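Local atomic coordinates of tyrosinase (Aspergillus oryzae, PDB entry 6JU8), a protein that probably oxidises L-tyrosine and L-dopa to L-dopaquinone with molecular oxygen at a dinuclear copper centre, this chain containing the common central domain that carries it. Residues A[105-108]-A[109-112]; A[373-376]-A[377-381]; A[425-428]-A[429-432]; A[62-65]-A[66-70]. The protein carries 1 engineered substitution. All blocks are in the same frame, centred on the assembly; numbering follows the deposited sequence.

Interaction 1: residues A[105-108]-A[109-112]; sequences TWHR and VYVT. With CU (copper (II) ion), chain C.
Trp106 and Tyr110 lie side by side and point the same way, one helical turn apart, with their rings meeting obliquely rather than as a stack. The six-membered ring of Trp106 and the phenol ring have centroids 4.8 Å apart and planes inclined at 46°. Within that pair the rim of the indole does the touching: Trp106 CZ3 comes to 3.4 Å from Tyr110 CD2, while Trp106 CH2 sits over one face of the phenol, offset toward its rim. Both side chains carry CG opposite the backbone nitrogen (chi1 -173° for Trp106), which sends the rings along the same flank of the helix. His107 adds a third flat group, with Trp106 CE3 over the centre of its imidazole and His107 CD2 near the plane of the phenol, at its edge. The stretch lies near the start of helix 103-129, in the common central domain of tyrosinases, and His107 NE2 binds one copper at 2.0 Å; His71 and His98 complete its histidines and water 1 is a further ligand. Copper leans to the CE1 side of the ring, 2.8 Å from His107 CE1 against 3.2 Å from His107 CD2, while His107 ND1 bonds to Phe103 O, an arrangement expected to fix the ring's rotation. At the far end, Arg108 O accepts both Thr112 OG1 (3.0 Å) and Thr112 N (3.2 Å), from opposite faces of its carbonyl plane.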
loop_
_atom_site.group_PDB
_atom_site.type_symbol
_atom_site.label_atom_id
_atom_site.label_comp_id
_atom_site.label_asym_id
_atom_site.label_seq_id
_atom_site.Cartn_x
_atom_site.Cartn_y
_atom_site.Cartn_z
ATOM N N THR A 105 7.461 -21.779 23.931
ATOM C CA THR A 105 8.318 -21.209 24.983
ATOM C C THR A 105 9.497 -20.464 24.399
ATOM O O THR A 105 9.894 -19.398 24.912
ATOM C CB THR A 105 8.760 -22.309 25.968
ATOM O OG1 THR A 105 9.247 -23.396 25.176
ATOM C CG2 THR A 105 7.561 -22.772 26.794
ATOM N N TRP A 106 10.054 -20.965 23.289
ATOM C CA TRP A 106 11.101 -20.161 22.619
ATOM C C TRP A 106 10.543 -18.796 22.280
ATOM O O TRP A 106 11.169 -17.750 22.526
ATOM C CB TRP A 106 11.615 -20.914 21.363
ATOM C CG TRP A 106 12.802 -20.185 20.788
ATOM C CD1 TRP A 106 14.112 -20.435 21.095
ATOM C CD2 TRP A 106 12.798 -19.113 19.853
ATOM N NE1 TRP A 106 14.947 -19.571 20.402
ATOM C CE2 TRP A 106 14.146 -18.750 19.638
ATOM C CE3 TRP A 106 11.782 -18.404 19.185
ATOM C CZ2 TRP A 106 14.509 -17.713 18.775
ATOM C CZ3 TRP A 106 12.149 -17.383 18.325
ATOM C CH2 TRP A 106 13.504 -17.036 18.124
ATOM N N HIS A 107 9.335 -18.757 21.685
ATOM C CA HIS A 107 8.780 -17.467 21.284
ATOM C C HIS A 107 8.357 -16.629 22.471
ATOM O O HIS A 107 8.421 -15.385 22.368
ATOM C CB HIS A 107 7.619 -17.678 20.296
ATOM C CG HIS A 107 8.093 -18.105 18.948
ATOM N ND1 HIS A 107 8.347 -19.424 18.588
ATOM C CD2 HIS A 107 8.398 -17.385 17.843
ATOM C CE1 HIS A 107 8.763 -19.473 17.322
ATOM N NE2 HIS A 107 8.816 -18.243 16.846
ATOM N N ARG A 108 7.990 -17.218 23.607
ATOM C CA ARG A 108 7.676 -16.442 24.800
ATOM C C ARG A 108 8.889 -15.612 25.187
ATOM O O ARG A 108 8.763 -14.415 25.499
ATOM C CB ARG A 108 7.248 -17.378 25.938
ATOM C CG ARG A 108 7.032 -16.626 27.266
ATOM C CD ARG A 108 6.230 -17.458 28.270
ATOM N NE ARG A 108 4.833 -17.560 27.871
ATOM C CZ ARG A 108 3.927 -18.366 28.387
ATOM N NH1 ARG A 108 4.194 -19.196 29.393
ATOM N NH2 ARG A 108 2.690 -18.351 27.886
ATOM N N VAL A 109 10.078 -16.237 25.181
ATOM C CA VAL A 109 11.293 -15.494 25.539
ATOM C C VAL A 109 11.613 -14.457 24.479
ATOM O O VAL A 109 12.009 -13.317 24.795
ATOM C CB VAL A 109 12.475 -16.460 25.753
ATOM C CG1 VAL A 109 13.732 -15.674 26.156
ATOM C CG2 VAL A 109 12.208 -17.517 26.823
ATOM N N TYR A 110 11.449 -14.786 23.199
ATOM C CA TYR A 110 11.769 -13.850 22.109
ATOM C C TYR A 110 10.936 -12.589 22.216
ATOM O O TYR A 110 11.481 -11.477 22.079
ATOM C CB TYR A 110 11.508 -14.550 20.786
ATOM C CG TYR A 110 12.082 -13.924 19.539
ATOM C CD1 TYR A 110 13.265 -13.204 19.525
ATOM C CD2 TYR A 110 11.411 -14.094 18.324
ATOM C CE1 TYR A 110 13.779 -12.661 18.358
ATOM C CE2 TYR A 110 11.925 -13.590 17.133
ATOM C CZ TYR A 110 13.102 -12.852 17.161
ATOM O OH TYR A 110 13.575 -12.364 15.962
ATOM N N VAL A 111 9.629 -12.743 22.456
ATOM C CA VAL A 111 8.752 -11.564 22.566
ATOM C C VAL A 111 9.154 -10.716 23.775
ATOM O O VAL A 111 9.143 -9.483 23.704
ATOM C CB VAL A 111 7.290 -12.005 22.668
ATOM C CG1 VAL A 111 6.363 -10.820 23.005
ATOM C CG2 VAL A 111 6.832 -12.646 21.361
ATOM N N THR A 112 9.542 -11.358 24.874
ATOM C CA THR A 112 9.960 -10.636 26.072
ATOM C C THR A 112 11.259 -9.881 25.816
ATOM O O THR A 112 11.435 -8.752 26.293
ATOM C CB THR A 112 10.160 -11.629 27.225
ATOM O OG1 THR A 112 8.887 -12.209 27.544
ATOM C CG2 THR A 112 10.658 -10.946 28.493
HETATM CU CU CU C . 9.190 -18.261 14.886
HETATM O O HOH W 1 7.624 -17.638 13.951
#

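Interaction 2: residues A[373-376]-A[377-381]; sequences WLHH and CNIDR. With CU (copper (II) ion), chain D.
One face of the His375 imidazole is covered by Ile379, whose CG1 lies 3.9 Å above the ring plane, offset toward the rim, in a CH-pi contact 21° off the ring normal. The rim atom His375 CE1 is 4.0 Å from both Ile379 CG1 and Ile379 CD1, so the outer half of the isoleucine does the touching. The torsions account for this: His375 has CG opposite its backbone N (chi1 179°), whereas Ile379 turns CG1 beside its own nitrogen, back toward the preceding turn. His375 is not among the copper ligands; its NE2 bonds to His332 O. The next imidazole, His376, meets the same isoleucine less closely, ND1 being 4.2 Å from Ile379 CB in an approach that is neither face-on nor edge-on, and its ring stacks with that of His107. His376 NE2 binds the second copper at 1.9 Å, with the metal almost equally far from His376 CD2 (2.8 Å) and His376 CE1 (2.9 Å), a symmetric approach. His332 and His336 complete the three histidines of this copper in the dinuclear, type 3 centre, and water 1, at 2.3 Å, also ligates it. Farther along, Asn378 OD1 accepts Arg381 NH1 on a lone pair; Asp380 forms a salt bridge with Arg108 through OD1 and bonds to the hydroxyls of Tyr437 and Tyr439 through OD2. In the helical core of the central domain, helix 371-389 packs against helix 328-340, reached by His375 and Ile379, and against helix 103-129, where His376 touches Val111 and both His376 and Ile379 touch Phe103.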
loop_
_atom_site.group_PDB
_atom_site.type_symbol
_atom_site.label_atom_id
_atom_site.label_comp_id
_atom_site.label_asym_id
_atom_site.label_seq_id
_atom_site.Cartn_x
_atom_site.Cartn_y
_atom_site.Cartn_z
ATOM N N TRP A 373 5.804 -9.328 15.766
ATOM C CA TRP A 373 5.901 -9.338 17.218
ATOM C C TRP A 373 4.532 -9.236 17.867
ATOM O O TRP A 373 4.310 -9.764 18.947
ATOM C CB TRP A 373 6.784 -8.152 17.625
ATOM C CG TRP A 373 8.085 -8.105 16.870
ATOM C CD1 TRP A 373 8.353 -7.396 15.727
ATOM C CD2 TRP A 373 9.309 -8.780 17.214
ATOM N NE1 TRP A 373 9.657 -7.602 15.329
ATOM C CE2 TRP A 373 10.264 -8.442 16.238
ATOM C CE3 TRP A 373 9.692 -9.641 18.264
ATOM C CZ2 TRP A 373 11.570 -8.926 16.278
ATOM C CZ3 TRP A 373 10.994 -10.127 18.298
ATOM C CH2 TRP A 373 11.933 -9.768 17.301
ATOM N N LEU A 374 3.625 -8.529 17.195
ATOM C CA LEU A 374 2.243 -8.384 17.686
ATOM C C LEU A 374 1.463 -9.673 17.529
ATOM O O LEU A 374 0.708 -10.065 18.426
ATOM C CB LEU A 374 1.574 -7.238 16.925
ATOM C CG LEU A 374 2.298 -5.896 16.920
ATOM C CD1 LEU A 374 1.498 -4.883 16.109
ATOM C CD2 LEU A 374 2.583 -5.368 18.322
ATOM N N HIS A 375 1.705 -10.354 16.414
ATOM C CA HIS A 375 1.186 -11.716 16.229
ATOM C C HIS A 375 1.709 -12.636 17.322
ATOM O O HIS A 375 0.948 -13.355 17.994
ATOM C CB HIS A 375 1.609 -12.206 14.840
ATOM C CG HIS A 375 1.180 -13.594 14.511
ATOM N ND1 HIS A 375 -0.078 -14.081 14.791
ATOM C CD2 HIS A 375 1.866 -14.578 13.851
ATOM C CE1 HIS A 375 -0.134 -15.330 14.337
ATOM N NE2 HIS A 375 1.021 -15.668 13.766
ATOM N N HIS A 376 3.048 -12.648 17.512
ATOM C CA HIS A 376 3.576 -13.548 18.532
ATOM C C HIS A 376 3.179 -13.134 19.934
ATOM O O HIS A 376 3.079 -13.997 20.809
ATOM C CB HIS A 376 5.107 -13.671 18.383
ATOM C CG HIS A 376 5.367 -14.825 17.435
ATOM N ND1 HIS A 376 5.227 -16.127 17.865
ATOM C CD2 HIS A 376 5.580 -14.882 16.104
ATOM C CE1 HIS A 376 5.413 -16.939 16.839
ATOM N NE2 HIS A 376 5.634 -16.204 15.732
ATOM N N CYS A 377 2.889 -11.865 20.179
ATOM C CA CYS A 377 2.352 -11.485 21.470
ATOM C C CYS A 377 0.993 -12.143 21.691
ATOM O O CYS A 377 0.731 -12.699 22.786
ATOM C CB CYS A 377 2.359 -9.946 21.585
ATOM S SG CYS A 377 2.001 -9.490 23.311
ATOM N N ASN A 378 0.141 -12.213 20.663
ATOM C CA ASN A 378 -1.109 -12.954 20.835
ATOM C C ASN A 378 -0.891 -14.459 20.910
ATOM O O ASN A 378 -1.621 -15.139 21.643
ATOM C CB ASN A 378 -2.129 -12.664 19.717
ATOM C CG ASN A 378 -3.519 -13.088 20.164
ATOM O OD1 ASN A 378 -3.926 -12.778 21.300
ATOM N ND2 ASN A 378 -4.258 -13.801 19.333
ATOM N N ILE A 379 0.086 -15.019 20.198
ATOM C CA ILE A 379 0.360 -16.459 20.358
ATOM C C ILE A 379 0.779 -16.740 21.796
ATOM O O ILE A 379 0.387 -17.771 22.373
ATOM C CB ILE A 379 1.388 -16.917 19.324
ATOM C CG1 ILE A 379 0.840 -16.737 17.898
ATOM C CG2 ILE A 379 1.875 -18.339 19.586
ATOM C CD1 ILE A 379 -0.452 -17.500 17.635
ATOM N N ASP A 380 1.539 -15.823 22.397
ATOM C CA ASP A 380 1.909 -15.963 23.809
ATOM C C ASP A 380 0.691 -15.918 24.717
ATOM O O ASP A 380 0.577 -16.697 25.677
ATOM C CB ASP A 380 2.902 -14.849 24.198
ATOM C CG ASP A 380 3.507 -15.201 25.552
ATOM O OD1 ASP A 380 4.253 -16.203 25.580
ATOM O OD2 ASP A 380 3.209 -14.523 26.559
ATOM N N ARG A 381 -0.223 -14.996 24.429
ATOM C CA ARG A 381 -1.493 -14.866 25.169
ATOM C C ARG A 381 -2.342 -16.131 25.057
ATOM O O ARG A 381 -2.898 -16.613 26.050
ATOM C CB ARG A 381 -2.217 -13.624 24.626
ATOM C CG ARG A 381 -3.616 -13.429 25.254
ATOM C CD ARG A 381 -4.161 -12.064 24.792
ATOM N NE ARG A 381 -5.583 -11.933 25.072
ATOM C CZ ARG A 381 -6.544 -12.404 24.271
ATOM N NH1 ARG A 381 -6.231 -13.054 23.146
ATOM N NH2 ARG A 381 -7.817 -12.255 24.592
HETATM CU CU CU D . 5.532 -16.752 13.959
HETATM O O HOH W 1 7.624 -17.638 13.951
#

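Interaction 3: residues A[425-428]-A[429-432]; sequences RSDD and VKDW
Val429 N bonds to Ser426 O at 3.0 Å, the shortest sound polar bond across the contact, although the donor stands well above the carbonyl plane, 52° out of it. The chain here forms a 3-10 turn in the loop between strand 420-423 and helix 448-456, as its bonds of i to i+3 spacing attest. Asp427 O is held only lightly: Lys430 N makes a weak bond of 3.4 Å, though its N-H points almost straight at the oxygen (168°), and water 2 donates to it while accepting from Asp431 N. Arg425 N closes the front of the turn by meeting Asp428 OD2 at 2.8 Å, from above the carboxylate plane. In the modelled conformer of Lys430, its side chain runs alongside Asp427 without a salt bridge, and water 3, which donates to Asp427 OD1 at 2.9 Å, makes a tentative link to Lys430 NZ. The carboxylate forms a salt bridge with Lys404 through OD2 and accepts a hydrogen bond from Trp394 NE1 at OD1. Buried Val429 touches Thr105 and Val109 of helix 103-129, and its CG2, between its backbone N and carbonyl carbon, lies 3.4 Å from Ser426 O.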
loop_
_atom_site.group_PDB
_atom_site.type_symbol
_atom_site.label_atom_id
_atom_site.label_comp_id
_atom_site.label_asym_id
_atom_site.label_seq_id
_atom_site.Cartn_x
_atom_site.Cartn_y
_atom_site.Cartn_z
ATOM N N ARG A 425 15.426 -21.977 29.725
ATOM C CA ARG A 425 14.769 -23.262 29.533
ATOM C C ARG A 425 13.266 -23.049 29.673
ATOM O O ARG A 425 12.845 -22.083 30.312
ATOM C CB ARG A 425 15.266 -24.311 30.545
ATOM C CG ARG A 425 16.752 -24.587 30.316
ATOM C CD ARG A 425 17.058 -26.057 30.177
ATOM N NE ARG A 425 18.472 -26.232 29.827
ATOM C CZ ARG A 425 19.266 -27.052 30.497
ATOM N NH1 ARG A 425 18.740 -27.742 31.509
ATOM N NH2 ARG A 425 20.538 -27.192 30.164
ATOM N N SER A 426 12.471 -23.947 29.115
ATOM C CA SER A 426 11.030 -23.766 29.086
ATOM C C SER A 426 10.455 -23.611 30.480
ATOM O O SER A 426 9.569 -22.768 30.691
ATOM C CB SER A 426 10.386 -24.971 28.372
ATOM O OG SER A 426 10.714 -24.923 26.981
ATOM N N ASP A 427 10.938 -24.388 31.470
ATOM C CA ASP A 427 10.348 -24.253 32.806
ATOM C C ASP A 427 10.557 -22.858 33.382
ATOM O O ASP A 427 9.776 -22.424 34.233
ATOM C CB ASP A 427 10.969 -25.287 33.743
ATOM C CG ASP A 427 10.374 -26.663 33.609
ATOM O OD1 ASP A 427 9.260 -26.803 33.087
ATOM O OD2 ASP A 427 10.983 -27.637 34.071
ATOM N N ASP A 428 11.576 -22.121 32.946
ATOM C CA ASP A 428 11.828 -20.761 33.418
ATOM C C ASP A 428 10.682 -19.810 33.094
ATOM O O ASP A 428 10.477 -18.841 33.824
ATOM C CB ASP A 428 13.110 -20.170 32.828
ATOM C CG ASP A 428 14.350 -20.950 33.202
ATOM O OD1 ASP A 428 14.402 -21.530 34.308
ATOM O OD2 ASP A 428 15.294 -20.998 32.388
ATOM N N VAL A 429 9.942 -20.128 32.022
ATOM C CA VAL A 429 8.879 -19.216 31.591
ATOM C C VAL A 429 7.510 -19.857 31.647
ATOM O O VAL A 429 6.554 -19.350 31.045
ATOM C CB VAL A 429 9.166 -18.626 30.190
ATOM C CG1 VAL A 429 10.475 -17.857 30.245
ATOM C CG2 VAL A 429 9.176 -19.724 29.122
ATOM N N LYS A 430 7.360 -20.963 32.376
ATOM C CA LYS A 430 6.030 -21.572 32.547
ATOM C C LYS A 430 5.053 -20.565 33.124
ATOM O O LYS A 430 3.898 -20.440 32.696
ATOM C CB LYS A 430 6.167 -22.796 33.470
ATOM C CG LYS A 430 4.851 -23.518 33.750
ATOM C CD LYS A 430 4.986 -24.435 34.959
ATOM C CE LYS A 430 5.705 -25.721 34.590
ATOM N NZ LYS A 430 5.792 -26.659 35.753
ATOM N N ASP A 431 5.509 -19.809 34.132
ATOM C CA ASP A 431 4.692 -18.713 34.654
ATOM C C ASP A 431 5.141 -17.418 33.983
ATOM O O ASP A 431 6.204 -16.885 34.332
ATOM C CB ASP A 431 4.841 -18.613 36.176
ATOM C CG ASP A 431 3.928 -17.555 36.768
ATOM O OD1 ASP A 431 3.205 -16.855 36.028
ATOM O OD2 ASP A 431 3.960 -17.406 38.005
ATOM N N TRP A 432 4.384 -16.959 33.013
ATOM C CA TRP A 432 4.767 -15.772 32.248
ATOM C C TRP A 432 4.883 -14.578 33.190
ATOM O O TRP A 432 5.589 -13.619 32.880
ATOM C CB TRP A 432 3.777 -15.531 31.094
ATOM C CG TRP A 432 2.380 -15.362 31.621
ATOM C CD1 TRP A 432 1.779 -14.183 31.968
ATOM C CD2 TRP A 432 1.421 -16.403 31.864
ATOM N NE1 TRP A 432 0.492 -14.446 32.423
ATOM C CE2 TRP A 432 0.259 -15.797 32.365
ATOM C CE3 TRP A 432 1.461 -17.802 31.705
ATOM C CZ2 TRP A 432 -0.888 -16.529 32.710
ATOM C CZ3 TRP A 432 0.324 -18.519 32.054
ATOM C CH2 TRP A 432 -0.818 -17.889 32.550
HETATM O O HOH W 2 8.108 -19.923 35.509
HETATM O O HOH W 3 7.848 -28.832 34.566
#

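Interaction 4: residues A[62-65]-A[66-70]; sequences LSYF and RLAGI
From Ser63 onward the backbone winds into a short helix, with Leu67 N bonded to Ser63 O at 2.9 Å, Ala68 N to Tyr64 O in a nearly straight line (174°), and Gly69 N to Phe65 O in a bond bent to 136°. Ser63 stands right before the first turn and its hydroxyl oxygen faces the helix: OG accepts Arg66 N at 3.2 Å. A chi1 of 61°, with OG between the backbone N and the carbonyl carbon, brings the oxygen round to that N-H, and Arg66 CG rests against the same oxygen at 3.2 Å. This is a serine N-cap, here on helix 64-69, the short helix that precedes the copper ligand His71 in the central domain. OG is further held by Asp60 O, so the cap ties the helix start to the chain just before it. Arg66, bent at chi2 and chi3, curls away from the cap, and its guanidinium pairs with Glu77 through NH2 and bonds to Leu58 O through NH1. Leu67 folds back over the first turn, its CG 3.3 Å from Ser63 O and its CD2 4.4 Å from Leu62 CD2. On another side of the helix Tyr64 CE2 and Ala68 CB touch at 4.3 Å; the tyrosine lies against Leu50, Ile53 and Gln54 of helix 41-55, and its hydroxyl bonds to Tyr368 O.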
loop_
_atom_site.group_PDB
_atom_site.type_symbol
_atom_site.label_atom_id
_atom_site.label_comp_id
_atom_site.label_asym_id
_atom_site.label_seq_id
_atom_site.Cartn_x
_atom_site.Cartn_y
_atom_site.Cartn_z
ATOM N N LEU A 62 21.337 -5.014 19.480
ATOM C CA LEU A 62 19.987 -4.580 19.880
ATOM C C LEU A 62 19.334 -3.670 18.843
ATOM O O LEU A 62 18.342 -3.000 19.160
ATOM C CB LEU A 62 20.047 -3.902 21.261
ATOM C CG LEU A 62 20.679 -4.728 22.385
ATOM C CD1 LEU A 62 20.581 -3.978 23.707
ATOM C CD2 LEU A 62 20.001 -6.097 22.523
ATOM N N SER A 63 19.883 -3.640 17.625
ATOM C CA SER A 63 19.166 -2.987 16.528
ATOM C C SER A 63 17.968 -3.834 16.119
ATOM O O SER A 63 17.954 -5.064 16.317
ATOM C CB SER A 63 20.067 -2.780 15.314
ATOM O OG SER A 63 20.535 -4.031 14.803
ATOM N N TYR A 64 16.972 -3.206 15.489
ATOM C CA TYR A 64 15.836 -3.997 15.015
ATOM C C TYR A 64 16.256 -5.108 14.071
ATOM O O TYR A 64 15.816 -6.264 14.181
ATOM C CB TYR A 64 14.832 -3.061 14.329
ATOM C CG TYR A 64 13.542 -3.778 13.949
ATOM C CD1 TYR A 64 12.465 -3.842 14.834
ATOM C CD2 TYR A 64 13.421 -4.375 12.699
ATOM C CE1 TYR A 64 11.293 -4.488 14.478
ATOM C CE2 TYR A 64 12.253 -5.036 12.329
ATOM C CZ TYR A 64 11.209 -5.091 13.232
ATOM O OH TYR A 64 10.046 -5.742 12.864
ATOM N N PHE A 65 17.134 -4.772 13.119
ATOM C CA PHE A 65 17.566 -5.765 12.152
ATOM C C PHE A 65 18.158 -6.981 12.875
ATOM O O PHE A 65 17.862 -8.128 12.578
ATOM C CB PHE A 65 18.608 -5.196 11.170
ATOM C CG PHE A 65 19.021 -6.210 10.133
ATOM C CD1 PHE A 65 19.961 -7.195 10.426
ATOM C CD2 PHE A 65 18.456 -6.179 8.854
ATOM C CE1 PHE A 65 20.329 -8.150 9.484
ATOM C CE2 PHE A 65 18.810 -7.129 7.921
ATOM C CZ PHE A 65 19.752 -8.091 8.220
ATOM N N ARG A 66 19.050 -6.738 13.846
ATOM C CA ARG A 66 19.701 -7.867 14.504
ATOM C C ARG A 66 18.747 -8.631 15.404
ATOM O O ARG A 66 18.881 -9.858 15.541
ATOM C CB ARG A 66 20.924 -7.380 15.277
ATOM C CG ARG A 66 22.052 -6.837 14.416
ATOM C CD ARG A 66 22.785 -7.911 13.621
ATOM N NE ARG A 66 23.271 -9.020 14.445
ATOM C CZ ARG A 66 24.334 -8.965 15.225
ATOM N NH1 ARG A 66 25.042 -7.842 15.344
ATOM N NH2 ARG A 66 24.699 -10.028 15.950
ATOM N N LEU A 67 17.799 -7.968 16.055
ATOM C CA LEU A 67 16.795 -8.686 16.844
ATOM C C LEU A 67 15.893 -9.548 15.975
ATOM O O LEU A 67 15.671 -10.728 16.289
ATOM C CB LEU A 67 15.947 -7.678 17.636
ATOM C CG LEU A 67 16.727 -6.945 18.728
ATOM C CD1 LEU A 67 15.895 -5.797 19.264
ATOM C CD2 LEU A 67 17.092 -7.926 19.846
ATOM N N ALA A 68 15.417 -9.001 14.854
ATOM C CA ALA A 68 14.682 -9.799 13.877
ATOM C C ALA A 68 15.545 -10.921 13.310
ATOM O O ALA A 68 15.059 -12.014 13.006
ATOM C CB ALA A 68 14.188 -8.907 12.756
ATOM N N GLY A 69 16.852 -10.679 13.182
ATOM C CA GLY A 69 17.750 -11.677 12.629
ATOM C C GLY A 69 17.900 -12.883 13.520
ATOM O O GLY A 69 18.296 -13.951 13.045
ATOM N N ILE A 70 17.567 -12.788 14.806
ATOM C CA ILE A 70 17.636 -13.987 15.661
ATOM C C ILE A 70 16.776 -15.087 15.104
ATOM O O ILE A 70 17.129 -16.272 15.167
ATOM C CB ILE A 70 17.185 -13.613 17.096
ATOM C CG1 ILE A 70 18.215 -12.704 17.784
ATOM C CG2 ILE A 70 16.928 -14.868 17.909
ATOM C CD1 ILE A 70 17.724 -12.034 19.042
#

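How the interactions relate
Interactions 1, 2 and 4 are buried in the central domain, whereas interaction 3 is a partly exposed turn near the surface. Interactions 1 and 2 each supply a histidine to a different copper and share water 1; a salt bridge of 2.7 Å from Arg108 NE to Asp380 OD1 joins their helices. Interaction 4 binds no metal but meets both, through hydrogen bonds from Tyr110 OH to Leu67 O and between Trp373 NE1 and Tyr64 OH. Interaction 3 reaches interaction 1 by Thr105 OG1 to Ser426 OG and Arg108 NH1 to Val429 O. Ring contacts mark interaction 1, imidazole against isoleucine interaction 2, a serine N-cap interaction 4, and a 3-10 turn with bound waters interaction 3.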